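Local coordinates for protein 378aa long hypothetical citrate synthase (Sulfolobus tokodaii, PDB 1VGM) that is of uncharacterised function but belongs to the citrate synthase family, a largely helical protein that assembles as two subunits, at residues 82-87 and 133-138; 78-83 and 102-107; 69-74 and 147-152. All coordinates share one frame; numbering follows the deposited sequence.

Contact 1: residues 82-87 and 133-138; sequences STIFSM and ANIYRA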
loop_
_atom_site.group_PDB
_atom_site.type_symbol
_atom_site.label_atom_id
_atom_site.label_comp_id
_atom_site.label_asym_id
_atom_site.label_seq_id
_atom_site.Cartn_x
_atom_site.Cartn_y
_atom_site.Cartn_z
ATOM N N SER A 82 -8.020 -4.389 20.224
ATOM C CA SER A 82 -7.867 -5.816 20.437
ATOM C C SER A 82 -6.670 -6.357 19.661
ATOM O O SER A 82 -5.864 -7.116 20.191
ATOM C CB SER A 82 -9.143 -6.538 20.004
ATOM O OG SER A 82 -8.966 -7.939 20.075
ATOM N N THR A 83 -6.551 -5.958 18.401
ATOM C CA THR A 83 -5.488 -6.473 17.547
ATOM C C THR A 83 -4.116 -5.887 17.887
ATOM O O THR A 83 -3.131 -6.619 17.977
ATOM C CB THR A 83 -5.798 -6.188 16.069
ATOM O OG1 THR A 83 -6.958 -6.935 15.686
ATOM C CG2 THR A 83 -4.614 -6.576 15.183
ATOM N N ILE A 84 -4.053 -4.573 18.068
ATOM C CA ILE A 84 -2.807 -3.897 18.438
ATOM C C ILE A 84 -2.208 -4.527 19.697
ATOM O O ILE A 84 -1.010 -4.840 19.760
ATOM C CB ILE A 84 -3.062 -2.384 18.693
ATOM C CG1 ILE A 84 -3.017 -1.617 17.373
ATOM C CG2 ILE A 84 -2.033 -1.820 19.659
ATOM C CD1 ILE A 84 -3.352 -0.134 17.523
ATOM N N PHE A 85 -3.051 -4.713 20.704
ATOM C CA PHE A 85 -2.575 -5.177 21.994
ATOM C C PHE A 85 -2.332 -6.682 22.043
ATOM O O PHE A 85 -1.822 -7.195 23.036
ATOM C CB PHE A 85 -3.560 -4.749 23.077
ATOM C CG PHE A 85 -3.379 -3.330 23.509
ATOM C CD1 PHE A 85 -2.529 -3.018 24.569
ATOM C CD2 PHE A 85 -3.961 -2.294 22.782
ATOM C CE1 PHE A 85 -2.273 -1.698 24.918
ATOM C CE2 PHE A 85 -3.713 -0.972 23.123
ATOM C CZ PHE A 85 -2.853 -0.669 24.190
ATOM N N SER A 86 -2.688 -7.391 20.977
ATOM C CA SER A 86 -2.492 -8.838 20.959
ATOM C C SER A 86 -1.212 -9.214 20.229
ATOM O O SER A 86 -0.799 -10.366 20.253
ATOM C CB SER A 86 -3.673 -9.533 20.285
ATOM O OG SER A 86 -3.613 -9.359 18.880
ATOM N N MET A 87 -0.583 -8.244 19.579
ATOM C CA MET A 87 0.628 -8.521 18.824
ATOM C C MET A 87 1.849 -8.501 19.728
ATOM O O MET A 87 1.831 -7.899 20.802
ATOM C CB MET A 87 0.793 -7.506 17.695
ATOM C CG MET A 87 0.154 -7.975 16.399
ATOM S SD MET A 87 0.472 -6.863 15.055
ATOM C CE MET A 87 -0.869 -5.717 15.264
ATOM N N ALA A 133 -0.630 6.682 19.733
ATOM C CA ALA A 133 -0.542 6.672 21.187
ATOM C C ALA A 133 -0.613 5.254 21.731
ATOM O O ALA A 133 0.138 4.885 22.642
ATOM C CB ALA A 133 -1.660 7.514 21.787
ATOM N N ASN A 134 -1.507 4.447 21.176
ATOM C CA ASN A 134 -1.754 3.130 21.748
ATOM C C ASN A 134 -0.754 2.085 21.263
ATOM O O ASN A 134 -0.536 1.059 21.920
ATOM C CB ASN A 134 -3.178 2.679 21.430
ATOM C CG ASN A 134 -4.182 3.212 22.425
ATOM O OD1 ASN A 134 -4.303 2.696 23.535
ATOM N ND2 ASN A 134 -4.903 4.257 22.039
ATOM N N ILE A 135 -0.137 2.353 20.118
ATOM C CA ILE A 135 1.000 1.554 19.687
ATOM C C ILE A 135 2.135 1.668 20.693
ATOM O O ILE A 135 2.686 0.656 21.117
ATOM C CB ILE A 135 1.521 1.992 18.294
ATOM C CG1 ILE A 135 0.501 1.601 17.222
ATOM C CG2 ILE A 135 2.879 1.332 18.018
ATOM C CD1 ILE A 135 0.932 1.929 15.815
ATOM N N TYR A 136 2.485 2.895 21.075
ATOM C CA TYR A 136 3.439 3.085 22.167
ATOM C C TYR A 136 3.021 2.284 23.397
ATOM O O TYR A 136 3.830 1.574 23.995
ATOM C CB TYR A 136 3.558 4.568 22.540
ATOM C CG TYR A 136 4.255 4.810 23.861
ATOM C CD1 TYR A 136 5.618 4.546 24.016
ATOM C CD2 TYR A 136 3.542 5.279 24.967
ATOM C CE1 TYR A 136 6.255 4.740 25.243
ATOM C CE2 TYR A 136 4.165 5.480 26.196
ATOM C CZ TYR A 136 5.518 5.206 26.327
ATOM O OH TYR A 136 6.113 5.391 27.548
ATOM N N ARG A 137 1.754 2.397 23.776
ATOM C CA ARG A 137 1.298 1.779 25.007
ATOM C C ARG A 137 1.384 0.256 24.935
ATOM O O ARG A 137 1.863 -0.385 25.872
ATOM C CB ARG A 137 -0.131 2.221 25.312
ATOM C CG ARG A 137 -0.191 3.596 25.953
ATOM C CD ARG A 137 -1.610 4.088 26.117
ATOM N NE ARG A 137 -1.648 5.237 27.011
ATOM C CZ ARG A 137 -1.515 5.175 28.331
ATOM N NH1 ARG A 137 -1.538 4.007 28.958
ATOM N NH2 ARG A 137 -1.359 6.290 29.025
ATOM N N ALA A 138 0.932 -0.315 23.821
ATOM C CA ALA A 138 1.026 -1.755 23.601
ATOM C C ALA A 138 2.462 -2.270 23.693
ATOM O O ALA A 138 2.718 -3.311 24.296
ATOM C CB ALA A 138 0.432 -2.113 22.243
#
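Phe85 and Ala138 bring the backbones together, their CA atoms 5.2 Å apart, where the type I turn from Ile84 to Met87, following on helix 78-84, lies beside the C-terminal part of helix 117-139. The Phe85 ring lies against the helix so that Ala138 CB sits over one face, 3.9 Å from the ring centroid and 14° off the normal, a CH-pi contact shifted toward the rim. CG of Phe85 stands anti to the carbonyl carbon (chi1 -81°), and the far end of the ring, CE2 and CZ, lies at Asn134. There OD1 of Asn134 lies in the ring plane, at the edge, 3.7 Å from CZ of Phe85, and ring and amide planes are turned 71° apart. From the first residue of the turn, CG2 of Ile84 packs on Ala138 CB at 3.6 Å, so the methyl group of Ala138 is shared by Ile84 and Phe85. CD1 of Ile84 also comes within 4.2 Å of Ile135 CG1. Asn134 is held by bonds outside the contact: OD1 accepts from Lys145 N and ND2 donates to Thr130 O. The turn itself is secured at Thr83 O, which accepts from both Ser86 N and Ser86 OG, reaching it from the same face of its plane. No hydrogen bond joins the two segments; their association rests on apolar packing and an aromatic edge near an amide oxygen whose hydrogen bond is made to another loop.

Contact 2: residues 78-83 and 102-107; sequences EQVIST and GILASI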
loop_
_atom_site.group_PDB
_atom_site.type_symbol
_atom_site.label_atom_id
_atom_site.label_comp_id
_atom_site.label_asym_id
_atom_site.label_seq_id
_atom_site.Cartn_x
_atom_site.Cartn_y
_atom_site.Cartn_z
ATOM N N GLU A 78 -13.237 -1.283 18.399
ATOM C CA GLU A 78 -12.561 -1.999 19.470
ATOM C C GLU A 78 -11.650 -3.069 18.876
ATOM O O GLU A 78 -10.687 -3.505 19.514
ATOM C CB GLU A 78 -13.585 -2.615 20.436
ATOM C CG GLU A 78 -14.476 -3.695 19.853
ATOM C CD GLU A 78 -15.459 -4.235 20.883
ATOM O OE1 GLU A 78 -15.958 -5.365 20.699
ATOM O OE2 GLU A 78 -15.730 -3.524 21.877
ATOM N N GLN A 79 -11.940 -3.479 17.642
ATOM C CA GLN A 79 -11.068 -4.426 16.952
ATOM C C GLN A 79 -9.650 -3.894 16.846
ATOM O O GLN A 79 -8.692 -4.661 16.904
ATOM C CB GLN A 79 -11.591 -4.731 15.545
ATOM C CG GLN A 79 -12.697 -5.771 15.515
ATOM C CD GLN A 79 -14.066 -5.158 15.726
ATOM O OE1 GLN A 79 -14.190 -3.959 15.998
ATOM N NE2 GLN A 79 -15.105 -5.976 15.603
ATOM N N VAL A 80 -9.520 -2.581 16.686
ATOM C CA VAL A 80 -8.206 -1.954 16.574
ATOM C C VAL A 80 -7.406 -2.205 17.841
ATOM O O VAL A 80 -6.257 -2.649 17.793
ATOM C CB VAL A 80 -8.318 -0.424 16.380
ATOM C CG1 VAL A 80 -6.930 0.210 16.451
ATOM C CG2 VAL A 80 -8.976 -0.120 15.054
ATOM N N ILE A 81 -8.022 -1.902 18.976
ATOM C CA ILE A 81 -7.364 -2.064 20.263
ATOM C C ILE A 81 -7.029 -3.541 20.457
ATOM O O ILE A 81 -5.903 -3.901 20.790
ATOM C CB ILE A 81 -8.281 -1.568 21.412
ATOM C CG1 ILE A 81 -8.619 -0.094 21.192
ATOM C CG2 ILE A 81 -7.593 -1.758 22.770
ATOM C CD1 ILE A 81 -7.402 0.830 21.159
ATOM N N SER A 82 -8.020 -4.389 20.224
ATOM C CA SER A 82 -7.867 -5.816 20.437
ATOM C C SER A 82 -6.670 -6.357 19.661
ATOM O O SER A 82 -5.864 -7.116 20.191
ATOM C CB SER A 82 -9.143 -6.538 20.004
ATOM O OG SER A 82 -8.966 -7.939 20.075
ATOM N N THR A 83 -6.551 -5.958 18.401
ATOM C CA THR A 83 -5.488 -6.473 17.547
ATOM C C THR A 83 -4.116 -5.887 17.887
ATOM O O THR A 83 -3.131 -6.619 17.977
ATOM C CB THR A 83 -5.798 -6.188 16.069
ATOM O OG1 THR A 83 -6.958 -6.935 15.686
ATOM C CG2 THR A 83 -4.614 -6.576 15.183
ATOM N N GLY A 102 -5.745 -0.907 8.312
ATOM C CA GLY A 102 -6.461 -1.922 7.564
ATOM C C GLY A 102 -7.780 -2.241 8.229
ATOM O O GLY A 102 -8.810 -2.385 7.559
ATOM N N ILE A 103 -7.760 -2.319 9.556
ATOM C CA ILE A 103 -8.989 -2.492 10.318
ATOM C C ILE A 103 -9.962 -1.312 10.190
ATOM O O ILE A 103 -11.168 -1.522 10.055
ATOM C CB ILE A 103 -8.673 -2.751 11.808
ATOM C CG1 ILE A 103 -8.009 -4.124 11.948
ATOM C CG2 ILE A 103 -9.949 -2.682 12.643
ATOM C CD1 ILE A 103 -7.404 -4.389 13.306
ATOM N N LEU A 104 -9.449 -0.082 10.217
ATOM C CA LEU A 104 -10.302 1.091 10.028
ATOM C C LEU A 104 -10.942 1.091 8.636
ATOM O O LEU A 104 -12.138 1.352 8.493
ATOM C CB LEU A 104 -9.501 2.390 10.233
ATOM C CG LEU A 104 -8.906 2.666 11.623
ATOM C CD1 LEU A 104 -8.175 3.996 11.626
ATOM C CD2 LEU A 104 -10.001 2.678 12.670
ATOM N N ALA A 105 -10.148 0.793 7.613
ATOM C CA ALA A 105 -10.663 0.668 6.250
ATOM C C ALA A 105 -11.767 -0.384 6.149
ATOM O O ALA A 105 -12.764 -0.174 5.464
ATOM C CB ALA A 105 -9.527 0.323 5.283
ATOM N N SER A 106 -11.589 -1.515 6.823
ATOM C CA SER A 106 -12.583 -2.584 6.783
ATOM C C SER A 106 -13.900 -2.188 7.449
ATOM O O SER A 106 -14.985 -2.534 6.968
ATOM C CB SER A 106 -12.033 -3.845 7.456
ATOM O OG SER A 106 -11.080 -4.491 6.632
ATOM N N ILE A 107 -13.805 -1.470 8.561
ATOM C CA ILE A 107 -14.974 -1.238 9.391
ATOM C C ILE A 107 -15.696 0.042 8.996
ATOM O O ILE A 107 -16.921 0.053 8.889
ATOM C CB ILE A 107 -14.592 -1.194 10.882
ATOM C CG1 ILE A 107 -14.110 -2.580 11.319
ATOM C CG2 ILE A 107 -15.797 -0.766 11.728
ATOM C CD1 ILE A 107 -13.686 -2.669 12.756
#
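Ile103 touches three residues of 78-83, namely Gln79, Val80 and Thr83. Its CG2 packs on Val80 CG2 at 3.7 Å, while its CD1 meets Thr83 tip to tip, 3.5 Å from Thr83 OG1. CG1 of Ile103 stands anti to the carbonyl carbon (chi1 -68°), and an extended chi2 of 169° carries CD1 on to Thr83. Val80 CG2 also receives Leu104 CD2 at 3.8 Å, and so lies against two side chains of the facing helix. At the less buried end, Ile107 CD1 approaches the amide of Gln79, 3.5 Å from OE1. The bend of Gln79 at chi2 (86°) places its CD 3.9 Å from Ile107 CD1.

Further out, the polar ends are tied to the dimer: NE2 of Gln79 donates to Ser86 O of the second subunit, and Thr83 OG1 is hydrogen-bonded to Thr83 OG1 of that subunit. Pro77 packs against Leu104 and Ile107, and Tyr204 of helix 203-214 also lies on Leu104. The axes of the short helical segments are 9.5 Å apart and run roughly antiparallel, an antiparallel helix pair at the subunit interface of the mainly helical citrate synthase fold.

Contact 3: residues 69-74 and 147-152; sequences IINESF and PEPSES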
loop_
_atom_site.group_PDB
_atom_site.type_symbol
_atom_site.label_atom_id
_atom_site.label_comp_id
_atom_site.label_asym_id
_atom_site.label_seq_id
_atom_site.Cartn_x
_atom_site.Cartn_y
_atom_site.Cartn_z
ATOM N N ILE A 69 -14.399 18.706 14.963
ATOM C CA ILE A 69 -14.323 17.412 14.305
ATOM C C ILE A 69 -13.268 16.533 14.970
ATOM O O ILE A 69 -13.516 15.366 15.269
ATOM C CB ILE A 69 -13.982 17.568 12.811
ATOM C CG1 ILE A 69 -15.137 18.283 12.093
ATOM C CG2 ILE A 69 -13.724 16.196 12.189
ATOM C CD1 ILE A 69 -14.765 18.843 10.713
ATOM N N ILE A 70 -12.093 17.101 15.200
ATOM C CA ILE A 70 -11.021 16.372 15.860
ATOM C C ILE A 70 -11.525 15.770 17.156
ATOM O O ILE A 70 -11.396 14.563 17.383
ATOM C CB ILE A 70 -9.811 17.297 16.162
ATOM C CG1 ILE A 70 -9.081 17.634 14.856
ATOM C CG2 ILE A 70 -8.855 16.617 17.130
ATOM C CD1 ILE A 70 -8.106 18.786 14.965
ATOM N N ASN A 71 -12.098 16.617 18.005
ATOM C CA ASN A 71 -12.358 16.247 19.393
ATOM C C ASN A 71 -13.468 15.209 19.505
ATOM O O ASN A 71 -13.587 14.531 20.526
ATOM C CB ASN A 71 -12.732 17.487 20.212
ATOM C CG ASN A 71 -11.519 18.284 20.639
ATOM O OD1 ASN A 71 -10.483 17.713 20.996
ATOM N ND2 ASN A 71 -11.637 19.610 20.607
ATOM N N GLU A 72 -14.277 15.087 18.456
ATOM C CA GLU A 72 -15.342 14.093 18.451
ATOM C C GLU A 72 -14.959 12.819 17.695
ATOM O O GLU A 72 -15.795 11.943 17.504
ATOM C CB GLU A 72 -16.628 14.686 17.851
ATOM C CG GLU A 72 -16.608 14.840 16.337
ATOM C CD GLU A 72 -17.791 15.648 15.810
ATOM O OE1 GLU A 72 -17.815 15.967 14.603
ATOM O OE2 GLU A 72 -18.700 15.962 16.602
ATOM N N SER A 73 -13.702 12.709 17.267
ATOM C CA SER A 73 -13.331 11.641 16.345
ATOM C C SER A 73 -12.186 10.730 16.803
ATOM O O SER A 73 -11.609 10.012 15.983
ATOM C CB SER A 73 -12.980 12.235 14.982
ATOM O OG SER A 73 -14.067 12.962 14.446
ATOM N N PHE A 74 -11.860 10.741 18.095
ATOM C CA PHE A 74 -10.710 9.977 18.601
ATOM C C PHE A 74 -11.001 8.485 18.777
ATOM O O PHE A 74 -10.086 7.657 18.764
ATOM C CB PHE A 74 -10.229 10.557 19.938
ATOM C CG PHE A 74 -9.403 11.806 19.795
ATOM C CD1 PHE A 74 -9.722 12.949 20.525
ATOM C CD2 PHE A 74 -8.293 11.839 18.947
ATOM C CE1 PHE A 74 -8.960 14.117 20.407
ATOM C CE2 PHE A 74 -7.524 12.999 18.817
ATOM C CZ PHE A 74 -7.853 14.139 19.554
ATOM N N PRO A 147 -7.422 9.106 23.283
ATOM C CA PRO A 147 -7.257 10.552 23.467
ATOM C C PRO A 147 -8.576 11.264 23.792
ATOM O O PRO A 147 -9.650 10.869 23.328
ATOM C CB PRO A 147 -6.670 11.015 22.134
ATOM C CG PRO A 147 -5.978 9.807 21.593
ATOM C CD PRO A 147 -6.854 8.651 22.002
ATOM N N GLU A 148 -8.480 12.327 24.581
ATOM C CA GLU A 148 -9.652 13.076 24.995
ATOM C C GLU A 148 -9.606 14.500 24.475
ATOM O O GLU A 148 -8.536 15.040 24.199
ATOM C CB GLU A 148 -9.747 13.094 26.509
ATOM C CG GLU A 148 -10.003 11.734 27.101
ATOM C CD GLU A 148 -11.022 11.786 28.209
ATOM O OE1 GLU A 148 -10.630 12.064 29.364
ATOM O OE2 GLU A 148 -12.216 11.557 27.916
ATOM N N PRO A 149 -10.783 15.130 24.332
ATOM C CA PRO A 149 -10.826 16.544 23.963
ATOM C C PRO A 149 -9.932 17.347 24.895
ATOM O O PRO A 149 -9.830 17.044 26.084
ATOM C CB PRO A 149 -12.297 16.912 24.123
ATOM C CG PRO A 149 -13.018 15.611 23.919
ATOM C CD PRO A 149 -12.130 14.577 24.555
ATOM N N SER A 150 -9.274 18.361 24.345
ATOM C CA SER A 150 -8.460 19.270 25.143
ATOM C C SER A 150 -8.238 20.515 24.310
ATOM O O SER A 150 -8.788 20.635 23.218
ATOM C CB SER A 150 -7.118 18.619 25.489
ATOM O OG SER A 150 -6.229 18.639 24.385
ATOM N N GLU A 151 -7.440 21.444 24.817
ATOM C CA GLU A 151 -7.237 22.707 24.118
ATOM C C GLU A 151 -6.497 22.552 22.799
ATOM O O GLU A 151 -6.516 23.461 21.979
ATOM C CB GLU A 151 -6.477 23.687 25.010
ATOM C CG GLU A 151 -7.256 24.080 26.258
ATOM C CD GLU A 151 -6.490 25.037 27.151
ATOM O OE1 GLU A 151 -6.880 25.200 28.327
ATOM O OE2 GLU A 151 -5.497 25.624 26.677
ATOM N N SER A 152 -5.835 21.418 22.585
ATOM C CA SER A 152 -5.168 21.207 21.304
ATOM C C SER A 152 -4.931 19.744 20.946
ATOM O O SER A 152 -4.957 18.864 21.806
ATOM C CB SER A 152 -3.839 21.976 21.262
ATOM O OG SER A 152 -2.807 21.271 21.926
HETATM O O HOH W 1 -9.130 21.706 20.838
#
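Phe74 and Pro147 form the apolar half of a contact in the helical citrate synthase fold between a helix end with its following turn and a loop, joining the C-terminal end of helix 60-71 to the linker between helices 117-139 and 153-162. Pro147 CB stands over the centre of the Phe74 ring, 3.7 Å from the centroid and 14° off the normal, in a CH-pi contact. The opposite face of the ring has Ile70 O above its centre, so the ring is sandwiched between a proline methylene and a backbone carbonyl of its own segment. CB of Phe74 comes within 3.5 Å of Pro147 O.

Van der Waals contact continues at Asn71, whose side chain crosses that of Pro149: OD1 lies 3.2 Å from Pro149 CA, and Pro149 CG lies 3.6 Å from Asn71 O.

Among the hydrogen bonds, Ser73 OG and Glu72 N reach Ile69 O from opposite faces of its plane, Glu72 being the first residue to leave helical backbone angles. In the linker, Ser150 OG is bonded to Ser156 OG, and Ser152 is the N-cap of helix 153-162, its OG bonded to Glu155 N. Between the segments a water accepts from Asn71 ND2 at 3.3 Å and donates to Ser150 O at 2.6 Å.

How the contacts relate
Contacts 1 and 2 are two faces of one short helix, 78-84: they share Ser82 and Thr83, their centres lie 11 Å apart, and Asn134 CG touches Ile81 CD1 at 4.2 Å. Contact 1 sets this helix against helix 117-139 and contact 2 sets it against helix 93-108, which precedes 117-139 in the chain. Both also touch the second subunit. Contact 3, about 20 Å from each of the others between centres, is touched by no other chain of the assembly; its nearest atoms to contact 1 are about 5 Å away. In sequence, its segments bracket the other two contacts: residues 69-74 come shortly before helix 78-84, and the loop at 147-152 follows helix 117-139.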